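Local coordinates for protein oxaloacetate acetyl hydrolase (Cryphonectria parasitica, PDB 3M0J) that belongs to the phosphoenolpyruvate phosphomutase family of TIM-barrel proteins and here holds a manganese ion and 2,2-difluoro-3,3-dihydroxybutanedioic acid in its barrel, at residues F46-M51 and P90-M95; Q63-I68 and K129-L134; I166-A171 and V194-G199; P217-S222 and I243-F248. All blocks are in the same frame, centred on the assembly; numbering follows the deposited sequence.

Interaction 1: residues F46-M51 and P90-M95. With MN (manganese (II) ion), chain C; OAF (2,2-difluoro-3,3-dihydroxybutanedioic acid), chain B.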
# COMPACT_ATOMS: atom_id res chain seq x y z
N PHE A 46 -12.00 -12.42 -23.47
CA PHE A 46 -10.83 -13.28 -23.38
C PHE A 46 -11.01 -14.27 -22.25
O PHE A 46 -11.60 -13.93 -21.22
CB PHE A 46 -9.55 -12.46 -23.23
CG PHE A 46 -9.12 -11.79 -24.49
CD1 PHE A 46 -8.33 -12.46 -25.41
CD2 PHE A 46 -9.56 -10.52 -24.79
CE1 PHE A 46 -7.94 -11.84 -26.60
CE2 PHE A 46 -9.18 -9.90 -25.98
CZ PHE A 46 -8.38 -10.58 -26.88
N LYS A 47 -10.51 -15.49 -22.44
CA LYS A 47 -10.75 -16.59 -21.51
C LYS A 47 -9.72 -16.64 -20.38
O LYS A 47 -9.87 -17.39 -19.43
CB LYS A 47 -10.76 -17.93 -22.25
CG LYS A 47 -11.92 -18.06 -23.23
CD LYS A 47 -11.95 -19.44 -23.88
CE LYS A 47 -12.43 -20.50 -22.89
NZ LYS A 47 -12.74 -21.79 -23.57
N SER A 48 -8.68 -15.82 -20.51
CA SER A 48 -7.62 -15.78 -19.52
C SER A 48 -6.86 -14.50 -19.77
O SER A 48 -6.80 -14.02 -20.91
CB SER A 48 -6.69 -16.99 -19.66
OG SER A 48 -5.75 -17.04 -18.58
N LEU A 49 -6.28 -13.95 -18.70
CA LEU A 49 -5.53 -12.71 -18.77
C LEU A 49 -4.10 -12.94 -18.29
O LEU A 49 -3.82 -13.88 -17.56
CB LEU A 49 -6.18 -11.65 -17.87
CG LEU A 49 -7.26 -10.74 -18.49
CD1 LEU A 49 -8.35 -11.51 -19.17
CD2 LEU A 49 -7.83 -9.84 -17.41
N TYR A 50 -3.20 -12.07 -18.72
CA TYR A 50 -1.84 -12.12 -18.23
C TYR A 50 -1.46 -10.75 -17.66
O TYR A 50 -1.69 -9.73 -18.31
CB TYR A 50 -0.89 -12.48 -19.37
CG TYR A 50 0.54 -12.23 -19.01
CD1 TYR A 50 1.16 -12.95 -17.99
CD2 TYR A 50 1.27 -11.24 -19.67
CE1 TYR A 50 2.48 -12.71 -17.64
CE2 TYR A 50 2.59 -11.00 -19.32
CZ TYR A 50 3.18 -11.73 -18.32
OH TYR A 50 4.48 -11.48 -17.99
N MET A 51 -0.90 -10.74 -16.45
CA MET A 51 -0.38 -9.49 -15.89
C MET A 51 1.11 -9.37 -16.12
O MET A 51 1.90 -10.14 -15.56
CB MET A 51 -0.66 -9.37 -14.40
CG MET A 51 -0.37 -7.95 -13.88
SD MET A 51 -0.43 -7.83 -12.09
CE MET A 51 1.25 -8.35 -11.68
N PRO A 90 -9.39 -16.47 -15.43
CA PRO A 90 -8.18 -16.67 -14.62
C PRO A 90 -7.11 -15.66 -14.98
O PRO A 90 -7.01 -15.27 -16.15
CB PRO A 90 -7.68 -18.05 -15.04
CG PRO A 90 -8.64 -18.58 -16.04
CD PRO A 90 -9.72 -17.61 -16.30
N LEU A 91 -6.29 -15.27 -14.00
CA LEU A 91 -5.15 -14.40 -14.25
C LEU A 91 -3.81 -15.11 -14.07
O LEU A 91 -3.56 -15.72 -13.02
CB LEU A 91 -5.13 -13.23 -13.27
CG LEU A 91 -3.94 -12.26 -13.38
CD1 LEU A 91 -4.02 -11.52 -14.70
CD2 LEU A 91 -3.89 -11.27 -12.21
N ILE A 92 -2.97 -15.06 -15.11
CA ILE A 92 -1.64 -15.55 -14.98
C ILE A 92 -0.83 -14.28 -14.70
O ILE A 92 -0.93 -13.31 -15.45
CB ILE A 92 -1.12 -16.23 -16.26
CG1 ILE A 92 -1.85 -17.56 -16.49
CG2 ILE A 92 0.37 -16.46 -16.15
CD1 ILE A 92 -1.54 -18.19 -17.87
N ALA A 93 -0.05 -14.28 -13.62
CA ALA A 93 0.75 -13.09 -13.30
C ALA A 93 2.25 -13.36 -13.29
O ALA A 93 2.71 -14.37 -12.79
CB ALA A 93 0.31 -12.50 -11.92
N ASP A 94 3.01 -12.44 -13.87
CA ASP A 94 4.46 -12.43 -13.75
C ASP A 94 4.83 -12.47 -12.27
O ASP A 94 4.22 -11.86 -11.52
CB ASP A 94 4.94 -11.09 -14.33
CG ASP A 94 6.41 -11.05 -14.61
OD1 ASP A 94 7.17 -11.91 -14.11
OD2 ASP A 94 6.80 -10.11 -15.35
N MET A 95 5.76 -13.23 -11.83
CA MET A 95 6.26 -13.21 -10.48
C MET A 95 7.78 -13.08 -10.54
O MET A 95 8.48 -13.29 -9.55
CB MET A 95 5.82 -14.35 -9.55
CG MET A 95 6.28 -15.76 -9.97
SD MET A 95 5.95 -17.01 -8.69
CE MET A 95 7.20 -16.59 -7.50
MN MN C . 8.43 -9.67 -16.60
O2 OAF B . 5.63 -8.59 -19.53
C1 OAF B . 6.54 -9.03 -18.90
O1 OAF B . 6.91 -8.46 -17.70
C2 OAF B . 7.47 -10.09 -19.51
O4 OAF B . 6.72 -11.05 -20.22
O3 OAF B . 8.15 -10.76 -18.48
C3 OAF B . 8.45 -9.33 -20.44
F1 OAF B . 7.82 -9.04 -21.62
F2 OAF B . 8.88 -8.16 -19.88
C4 OAF B . 9.68 -10.19 -20.68
O5 OAF B . 10.63 -10.09 -19.97
O6 OAF B . 9.70 -10.97 -21.83
O HOH W 1 9.42 -11.45 -15.63
O HOH W 2 8.81 -8.13 -15.14
O HOH W 3 10.40 -9.00 -17.35
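Two neighbouring parallel strands, 49-51 and 91-94, pair Leu49 with Leu91, Tyr50 with Ile92 and Met51 with Ala93. The backbone bond from Ile92 N to Leu49 O is short and almost straight (2.8 Å, 178°), and Met51 N to Ile92 O is equally short. Pro90 O takes two donors, Leu49 N and, from above its carbonyl plane, Ser48 OG at 3.3 Å; proline itself has no N-H to offer at this end. In the TIM barrel to which the strands belong, Leu49, Leu91, Met51 and Ala93 lie on one face of the sheet, where Met51 packs on helix 71-82. Tyr50 and Ile92 occupy the other, inner face, and their side chains cross at about a right angle, with Tyr50 CD1 4.0 Å from Ile92 CG2. With CG anti to the backbone N (chi1 166°), the tyrosine ring reaches along the barrel to the ligand, where its OH accepts from OAF O4 at 3.2 Å and also bonds His121. Asp94, whose N still bonds Met51 O at the strand end, binds manganese through OD2 at 2.1 Å, while its OD1 lies within hydrogen-bonding distance of a metal-bound water and accepts from Asp96 N. OAF O1 and O3 and three waters fill the other metal positions.

Interaction 2: residues Q63-I68 and K129-L134. With OAF (2,2-difluoro-3,3-dihydroxybutanedioic acid), chain B.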
# COMPACT_ATOMS: atom_id res chain seq x y z
N GLN A 63 8.32 3.39 -14.06
CA GLN A 63 9.73 3.01 -14.15
C GLN A 63 9.93 1.88 -15.16
O GLN A 63 8.98 1.20 -15.54
CB GLN A 63 10.21 2.57 -12.76
CG GLN A 63 10.09 3.67 -11.72
CD GLN A 63 11.06 4.82 -11.97
OE1 GLN A 63 12.06 4.66 -12.68
NE2 GLN A 63 10.78 5.98 -11.39
N PRO A 64 11.18 1.66 -15.58
CA PRO A 64 11.50 0.57 -16.49
C PRO A 64 11.58 -0.77 -15.77
O PRO A 64 11.72 -0.81 -14.54
CB PRO A 64 12.91 0.92 -17.00
CG PRO A 64 13.36 2.09 -16.21
CD PRO A 64 12.39 2.34 -15.10
N ASP A 65 11.52 -1.85 -16.54
CA ASP A 65 11.44 -3.21 -16.02
C ASP A 65 12.83 -3.66 -15.58
O ASP A 65 13.47 -4.48 -16.25
CB ASP A 65 10.89 -4.11 -17.14
CG ASP A 65 10.61 -5.53 -16.68
OD1 ASP A 65 10.36 -5.76 -15.48
OD2 ASP A 65 10.64 -6.41 -17.56
N LEU A 66 13.30 -3.08 -14.48
CA LEU A 66 14.66 -3.34 -14.00
C LEU A 66 14.64 -3.76 -12.52
O LEU A 66 15.42 -3.23 -11.72
CB LEU A 66 15.53 -2.09 -14.17
CG LEU A 66 15.82 -1.64 -15.61
CD1 LEU A 66 16.65 -0.36 -15.61
CD2 LEU A 66 16.54 -2.73 -16.38
N ALA A 67 13.76 -4.68 -12.17
CA ALA A 67 13.65 -5.16 -10.80
C ALA A 67 13.31 -4.03 -9.83
O ALA A 67 13.81 -3.98 -8.70
CB ALA A 67 14.95 -5.84 -10.38
N ILE A 68 12.45 -3.13 -10.27
CA ILE A 68 12.04 -1.99 -9.45
C ILE A 68 10.73 -2.29 -8.73
O ILE A 68 10.56 -1.97 -7.54
CB ILE A 68 11.96 -0.70 -10.30
CG1 ILE A 68 13.38 -0.25 -10.69
CG2 ILE A 68 11.21 0.41 -9.56
CD1 ILE A 68 13.44 0.82 -11.76
N LYS A 129 17.31 -8.29 -12.01
CA LYS A 129 16.86 -8.74 -13.34
C LYS A 129 16.53 -7.59 -14.31
O LYS A 129 16.63 -6.41 -13.97
CB LYS A 129 15.62 -9.62 -13.19
CG LYS A 129 14.42 -8.86 -12.63
CD LYS A 129 13.11 -9.47 -13.05
CE LYS A 129 12.80 -9.17 -14.53
NZ LYS A 129 11.70 -10.07 -15.00
N ARG A 130 16.11 -7.97 -15.51
CA ARG A 130 15.77 -6.99 -16.54
C ARG A 130 14.83 -7.63 -17.55
O ARG A 130 14.78 -8.86 -17.67
CB ARG A 130 17.02 -6.46 -17.25
CG ARG A 130 17.73 -7.47 -18.15
CD ARG A 130 19.08 -6.92 -18.63
NE ARG A 130 19.98 -6.62 -17.51
CZ ARG A 130 21.14 -5.98 -17.61
NH1 ARG A 130 21.57 -5.55 -18.79
NH2 ARG A 130 21.87 -5.75 -16.53
N CYS A 131 14.08 -6.80 -18.28
CA CYS A 131 13.19 -7.30 -19.33
C CYS A 131 13.94 -8.32 -20.19
O CYS A 131 15.08 -8.08 -20.59
CB CYS A 131 12.71 -6.14 -20.20
SG CYS A 131 11.73 -6.65 -21.63
N GLY A 132 13.30 -9.46 -20.47
CA GLY A 132 13.96 -10.57 -21.13
C GLY A 132 14.44 -10.29 -22.55
O GLY A 132 15.19 -11.07 -23.12
N HIS A 133 14.00 -9.18 -23.12
CA HIS A 133 14.40 -8.79 -24.46
C HIS A 133 15.53 -7.75 -24.45
O HIS A 133 15.93 -7.25 -25.49
CB HIS A 133 13.19 -8.29 -25.26
CG HIS A 133 12.37 -9.38 -25.86
ND1 HIS A 133 11.80 -10.39 -25.11
CD2 HIS A 133 12.00 -9.62 -27.14
CE1 HIS A 133 11.14 -11.22 -25.90
NE2 HIS A 133 11.25 -10.77 -27.14
N LEU A 134 16.04 -7.44 -23.26
CA LEU A 134 17.21 -6.57 -23.15
C LEU A 134 18.50 -7.40 -23.08
O LEU A 134 18.51 -8.49 -22.51
CB LEU A 134 17.12 -5.67 -21.93
CG LEU A 134 15.96 -4.68 -21.78
CD1 LEU A 134 16.10 -3.94 -20.46
CD2 LEU A 134 15.92 -3.71 -22.93
O2 OAF B . 5.63 -8.59 -19.53
C1 OAF B . 6.54 -9.03 -18.90
O1 OAF B . 6.91 -8.46 -17.70
C2 OAF B . 7.47 -10.09 -19.51
O4 OAF B . 6.72 -11.05 -20.22
O3 OAF B . 8.15 -10.76 -18.48
C3 OAF B . 8.45 -9.33 -20.44
F1 OAF B . 7.82 -9.04 -21.62
F2 OAF B . 8.88 -8.16 -19.88
C4 OAF B . 9.68 -10.19 -20.68
O5 OAF B . 10.63 -10.09 -19.97
O6 OAF B . 9.70 -10.97 -21.83
O HOH W 2 8.81 -8.13 -15.14
O HOH W 3 10.40 -9.00 -17.35
O HOH W 4 18.24 -4.77 -12.56
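The two irregular segments meet backbone to backbone, with Leu66 and Arg130 nearest (CA atoms 4.6 Å apart), and a single weak hydrogen bond from Cys131 N to Asp65 O spans them. The same Asp65 oxygen receives a CA-H contact from Arg130, and Asp65 itself is the centre of an inverse gamma turn. Its carboxylate reaches across beside Cys131, with OD2 3.4 Å from Cys131 CB, because a chi1 of -174° turns it away from its own amide nitrogen. Lys129 NZ does not reach the aspartate directly. Metal-bound water joins them instead: one such water donates to Asp65 OD2 at 2.6 Å, accepts from Lys129 NZ at 2.9 Å and donates to OAF O5, while a second donates to Asp65 OD1. A carboxylate and an amine thus form part of a second shell round the manganese, and Lys129 NZ has salt bridges to Glu123 and Asp96 as well. Closer to the ligand, Gly132 N gives OAF O5 a fairly straight bond (2.8 Å, 166°); glycine, with no side chain, lets O5 come this close to the backbone. Away from the carboxylate there is apolar contact: Leu66 CD2 lies 3.9 Å from Arg130 CB, and Ala67 CB, whose short side chain points toward the other segment, meets Lys129 CG at 3.8 Å. Within the fold, segment 63-68 lies in the loop between helix 53-61 and helix 71-82, and segment 129-134 between strand 119-122 and helix 142-158; Phe283 of a second subunit packs on both loops, at Asp65 and Cys131.

Interaction 3: residues I166-A171 and V194-G199. With OAF (2,2-difluoro-3,3-dihydroxybutanedioic acid), chain B.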
# COMPACT_ATOMS: atom_id res chain seq x y z
N ILE A 166 4.50 -21.70 -13.80
CA ILE A 166 5.18 -21.71 -15.08
C ILE A 166 6.66 -21.44 -14.83
O ILE A 166 7.01 -20.40 -14.27
CB ILE A 166 4.60 -20.62 -16.03
CG1 ILE A 166 3.12 -20.89 -16.31
CG2 ILE A 166 5.39 -20.56 -17.33
CD1 ILE A 166 2.24 -19.63 -16.32
N ALA A 167 7.50 -22.38 -15.23
CA ALA A 167 8.94 -22.24 -15.10
C ALA A 167 9.48 -21.53 -16.33
O ALA A 167 9.45 -22.07 -17.43
CB ALA A 167 9.61 -23.61 -14.94
N ARG A 168 9.98 -20.32 -16.13
CA ARG A 168 10.54 -19.54 -17.21
C ARG A 168 12.06 -19.60 -17.15
O ARG A 168 12.64 -19.48 -16.08
CB ARG A 168 10.08 -18.09 -17.09
CG ARG A 168 10.86 -17.13 -17.98
CD ARG A 168 10.23 -15.72 -17.96
NE ARG A 168 11.20 -14.71 -18.38
CZ ARG A 168 10.88 -13.45 -18.67
NH1 ARG A 168 9.60 -13.05 -18.63
NH2 ARG A 168 11.83 -12.59 -19.00
N THR A 169 12.69 -19.79 -18.30
CA THR A 169 14.14 -19.65 -18.38
C THR A 169 14.55 -18.56 -19.35
O THR A 169 14.10 -18.51 -20.49
CB THR A 169 14.88 -20.97 -18.74
OG1 THR A 169 16.29 -20.71 -18.75
CG2 THR A 169 14.45 -21.48 -20.11
N ASP A 170 15.41 -17.68 -18.84
CA ASP A 170 16.00 -16.59 -19.60
C ASP A 170 17.40 -16.94 -20.07
O ASP A 170 18.18 -16.06 -20.43
CB ASP A 170 16.04 -15.37 -18.69
CG ASP A 170 14.70 -14.68 -18.63
OD1 ASP A 170 14.39 -13.94 -19.58
OD2 ASP A 170 13.94 -14.90 -17.67
N ALA A 171 17.73 -18.23 -20.06
CA ALA A 171 19.10 -18.68 -20.29
C ALA A 171 19.54 -18.67 -21.75
O ALA A 171 20.73 -18.79 -22.04
CB ALA A 171 19.31 -20.07 -19.70
N VAL A 194 4.10 -25.86 -16.34
CA VAL A 194 4.22 -25.38 -17.71
C VAL A 194 5.62 -24.78 -17.83
O VAL A 194 6.16 -24.27 -16.85
CB VAL A 194 3.20 -24.23 -17.98
CG1 VAL A 194 3.34 -23.67 -19.40
CG2 VAL A 194 1.76 -24.70 -17.69
N GLY A 195 6.21 -24.84 -19.03
CA GLY A 195 7.53 -24.27 -19.23
C GLY A 195 7.43 -23.07 -20.14
O GLY A 195 6.54 -23.00 -20.99
N LEU A 196 8.33 -22.11 -19.96
CA LEU A 196 8.39 -20.94 -20.81
C LEU A 196 9.84 -20.69 -21.19
O LEU A 196 10.65 -20.29 -20.34
CB LEU A 196 7.80 -19.72 -20.09
CG LEU A 196 8.09 -18.29 -20.57
CD1 LEU A 196 8.01 -18.09 -22.07
CD2 LEU A 196 7.19 -17.32 -19.82
N LEU A 197 10.18 -20.97 -22.44
CA LEU A 197 11.50 -20.62 -22.95
C LEU A 197 11.38 -19.20 -23.50
O LEU A 197 10.69 -18.97 -24.50
CB LEU A 197 11.98 -21.62 -24.03
CG LEU A 197 13.49 -21.66 -24.32
CD1 LEU A 197 13.88 -22.89 -25.13
CD2 LEU A 197 13.97 -20.39 -25.03
N GLU A 198 12.03 -18.26 -22.83
CA GLU A 198 11.88 -16.83 -23.14
C GLU A 198 12.72 -16.43 -24.34
O GLU A 198 13.87 -16.87 -24.49
CB GLU A 198 12.27 -15.99 -21.92
CG GLU A 198 12.50 -14.53 -22.22
CD GLU A 198 11.24 -13.71 -22.22
OE1 GLU A 198 10.12 -14.28 -22.11
OE2 GLU A 198 11.36 -12.46 -22.34
N GLY A 199 12.15 -15.59 -25.19
CA GLY A 199 12.90 -14.95 -26.27
C GLY A 199 13.46 -15.86 -27.34
O GLY A 199 14.66 -15.81 -27.62
O2 OAF B . 5.63 -8.59 -19.53
C1 OAF B . 6.54 -9.03 -18.90
O1 OAF B . 6.91 -8.46 -17.70
C2 OAF B . 7.47 -10.09 -19.51
O4 OAF B . 6.72 -11.05 -20.22
O3 OAF B . 8.15 -10.76 -18.48
C3 OAF B . 8.45 -9.33 -20.44
F1 OAF B . 7.82 -9.04 -21.62
F2 OAF B . 8.88 -8.16 -19.88
C4 OAF B . 9.68 -10.19 -20.68
O5 OAF B . 10.63 -10.09 -19.97
O6 OAF B . 9.70 -10.97 -21.83
O HOH W 5 15.55 -17.84 -22.69
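The guanidinium of Arg168 has the carboxylate of Glu198 stacked over one face, their planes only 10° apart, and takes Asp170 and the ligand at its edge. Glu198 CD lies 3.4 Å above the guanidinium plane, offset toward the rim. No N-H points at Glu198 OE2, so this salt bridge rests on charge alone, and the position of that oxygen is somewhat uncertain; OE1 accepts from Asn221 ND2. Asp170 is gripped side-on: Arg168 NE reaches OD2 at 2.8 Å and NH2 reaches OD1 at 3.0 Å, the latter on the syn lone pair. Two further N-H bonds go to the ligand, NH1 donating to OAF O3 at 2.7 Å and NH2 to OAF O5 at 2.9 Å. Arginine suits the place because N-H bonds spread round one flat group let it hold an acid and the ligand together. Its chain runs extended from CG to NE, a chi1 of 167° laying it alongside Leu196, whose CD2 is 3.9 Å from Arg168 CD. Deeper in the barrel, Ile166 and Val194 lie side by side, with Ile166 CG1 3.7 Å from Val194 CB. Beneath these side chains the parallel strands exchange regular backbone bonds, among them Thr169 N to Leu196 O. At the strand's end Thr169 OG1, which also bonds Asp124, accepts from Ala171 N in an ST turn. Ala167, Thr169 and Leu197 are on the outer face of the sheet, under helix 177-189; Ala167 also touches helix 142-158, while Ile166, Val194 and Leu196 pack inside against Leu219 of strand 219-222.

Interaction 4: residues P217-S222 and I243-F248. With OAF (2,2-difluoro-3,3-dihydroxybutanedioic acid), chain B.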
# COMPACT_ATOMS: atom_id res chain seq x y z
N PRO A 217 3.34 -29.10 -21.20
CA PRO A 217 2.90 -27.91 -21.94
C PRO A 217 3.89 -26.76 -21.86
O PRO A 217 4.53 -26.55 -20.82
CB PRO A 217 1.60 -27.49 -21.25
CG PRO A 217 1.42 -28.39 -20.07
CD PRO A 217 2.59 -29.32 -19.95
N LEU A 218 4.00 -26.02 -22.96
CA LEU A 218 4.79 -24.80 -22.99
C LEU A 218 3.92 -23.56 -23.17
O LEU A 218 2.82 -23.61 -23.72
CB LEU A 218 5.81 -24.83 -24.13
CG LEU A 218 6.92 -25.88 -24.10
CD1 LEU A 218 8.01 -25.48 -25.06
CD2 LEU A 218 7.49 -25.99 -22.69
N LEU A 219 4.47 -22.43 -22.74
CA LEU A 219 3.82 -21.14 -22.91
C LEU A 219 4.73 -20.28 -23.77
O LEU A 219 5.93 -20.22 -23.55
CB LEU A 219 3.63 -20.51 -21.53
CG LEU A 219 3.04 -19.10 -21.43
CD1 LEU A 219 2.49 -18.91 -20.02
CD2 LEU A 219 4.06 -18.02 -21.76
N LEU A 220 4.15 -19.64 -24.78
CA LEU A 220 4.91 -18.78 -25.66
C LEU A 220 4.69 -17.33 -25.25
O LEU A 220 3.56 -16.90 -25.14
CB LEU A 220 4.42 -18.97 -27.09
CG LEU A 220 4.98 -18.02 -28.14
CD1 LEU A 220 6.51 -18.22 -28.25
CD2 LEU A 220 4.29 -18.31 -29.45
N ASN A 221 5.78 -16.60 -25.01
CA ASN A 221 5.65 -15.19 -24.64
C ASN A 221 5.88 -14.27 -25.84
O ASN A 221 7.02 -14.03 -26.26
CB ASN A 221 6.62 -14.83 -23.52
CG ASN A 221 6.60 -13.35 -23.18
OD1 ASN A 221 5.62 -12.66 -23.45
ND2 ASN A 221 7.69 -12.85 -22.61
N SER A 222 4.80 -13.77 -26.40
CA SER A 222 4.88 -12.86 -27.52
C SER A 222 5.15 -11.46 -26.98
O SER A 222 4.39 -10.96 -26.16
CB SER A 222 3.58 -12.88 -28.32
OG SER A 222 3.66 -11.97 -29.41
N ILE A 243 -0.26 -22.34 -24.04
CA ILE A 243 -0.61 -21.00 -23.58
C ILE A 243 0.19 -20.00 -24.40
O ILE A 243 1.35 -20.27 -24.76
CB ILE A 243 -0.30 -20.79 -22.08
CG1 ILE A 243 -0.94 -21.88 -21.23
CG2 ILE A 243 -0.80 -19.42 -21.63
CD1 ILE A 243 -0.50 -21.84 -19.77
N MET A 244 -0.41 -18.86 -24.70
CA MET A 244 0.33 -17.80 -25.36
C MET A 244 -0.05 -16.48 -24.72
O MET A 244 -1.23 -16.12 -24.66
CB MET A 244 0.00 -17.79 -26.86
CG MET A 244 0.77 -16.75 -27.66
SD MET A 244 0.48 -16.99 -29.44
CE MET A 244 1.67 -15.87 -30.13
N ILE A 245 0.95 -15.77 -24.21
CA ILE A 245 0.71 -14.48 -23.57
C ILE A 245 1.25 -13.37 -24.45
O ILE A 245 2.21 -13.57 -25.21
CB ILE A 245 1.32 -14.40 -22.16
CG1 ILE A 245 2.85 -14.38 -22.20
CG2 ILE A 245 0.83 -15.57 -21.30
CD1 ILE A 245 3.48 -14.31 -20.82
N PHE A 246 0.61 -12.21 -24.38
CA PHE A 246 0.96 -11.08 -25.23
C PHE A 246 1.34 -9.94 -24.32
O PHE A 246 0.53 -9.08 -24.01
CB PHE A 246 -0.21 -10.73 -26.14
CG PHE A 246 -0.48 -11.77 -27.18
CD1 PHE A 246 0.02 -11.61 -28.46
CD2 PHE A 246 -1.16 -12.92 -26.85
CE1 PHE A 246 -0.18 -12.59 -29.42
CE2 PHE A 246 -1.38 -13.90 -27.80
CZ PHE A 246 -0.89 -13.73 -29.08
N SER A 247 2.59 -9.95 -23.89
CA SER A 247 3.04 -9.10 -22.79
C SER A 247 2.78 -7.61 -22.96
O SER A 247 2.44 -6.93 -21.99
CB SER A 247 4.53 -9.32 -22.55
OG SER A 247 4.72 -10.59 -21.97
N PHE A 248 2.95 -7.10 -24.18
CA PHE A 248 2.85 -5.66 -24.45
C PHE A 248 1.61 -5.30 -25.26
O PHE A 248 1.52 -4.20 -25.81
CB PHE A 248 4.11 -5.14 -25.15
CG PHE A 248 5.28 -5.00 -24.23
CD1 PHE A 248 5.68 -3.75 -23.78
CD2 PHE A 248 5.95 -6.12 -23.78
CE1 PHE A 248 6.75 -3.62 -22.92
CE2 PHE A 248 7.02 -6.00 -22.91
CZ PHE A 248 7.42 -4.75 -22.48
O2 OAF B . 5.63 -8.59 -19.53
C1 OAF B . 6.54 -9.03 -18.90
O1 OAF B . 6.91 -8.46 -17.70
C2 OAF B . 7.47 -10.09 -19.51
O4 OAF B . 6.72 -11.05 -20.22
O3 OAF B . 8.15 -10.76 -18.48
C3 OAF B . 8.45 -9.33 -20.44
F1 OAF B . 7.82 -9.04 -21.62
F2 OAF B . 8.88 -8.16 -19.88
C4 OAF B . 9.68 -10.19 -20.68
O5 OAF B . 10.63 -10.09 -19.97
O6 OAF B . 9.70 -10.97 -21.83
O HOH W 6 2.59 -8.61 -26.94
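Strands 219-222 and 243-246 are the two parallel arms of a beta-alpha-beta unit of the TIM barrel, joined through helix 233-239, and at their C-terminal ends Asn221, still in its strand, and Ser247, just past the other, meet beside the ligand. Ser247 OG donates to Asn221 OD1 at 2.7 Å, the donor tilted 27° from the amide carbonyl plane, and accepts from OAF O4 at the same length. The serine hydroxyl, able to give and to receive at once, therefore bridges the amide and the ligand. With its oxygen taken up in this way, the Asn221 amide turns its nitrogen to Glu198 OE1, and the same ND2 makes a weak bond to OAF O6. Along the strands, backbone bonds alternate from Leu220 N to Ile243 O and from Ile245 N to Leu220 O. Branched apolar side chains pack in the barrel interior: Leu219 CD1 lies 3.7 Å from Ile243 CG2, and Leu219 crosses Ile245 at about a right angle. Ile245 has CG1 between its backbone N and carbonyl carbon (chi1 69°), which sends that branch against Asn221 OD1 at 3.5 Å. On the outer face, Leu220 and Met244 run side by side and both touch Ala236 of the connecting helix; methionine, unbranched and extended, can run alongside its neighbour. Phe246, on this face too, packs on Leu265 of a second subunit. At the ligand, the edge of the Phe248 ring meets a fluorine, CE2 standing 3.4 Å from OAF F1.

How the interactions relate
All four interactions border one bound OAF molecule. Interactions 1, 3 and 4 are strand pairs of a single parallel barrel sheet, while interaction 2 joins loops beyond the strands' C-terminal ends. Interactions 3 and 4, centres about 10 Å apart, close the barrel: Gly195 O and Leu219 N lie 2.8 Å apart in a probable hydrogen bond. The centre of interaction 4 is also about 10 Å from that of interaction 1, with Tyr50 CZ 3.6 Å from Ile245 CD1 in the interior; Ile92 CG2 likewise reaches Ile166 CD1 of interaction 3 at 3.7 Å. Interactions 1 and 2 do not touch, but share two metal-bound waters. Gly132 CA of interaction 2 packs 3.6 Å from Arg168 NH2 of interaction 3.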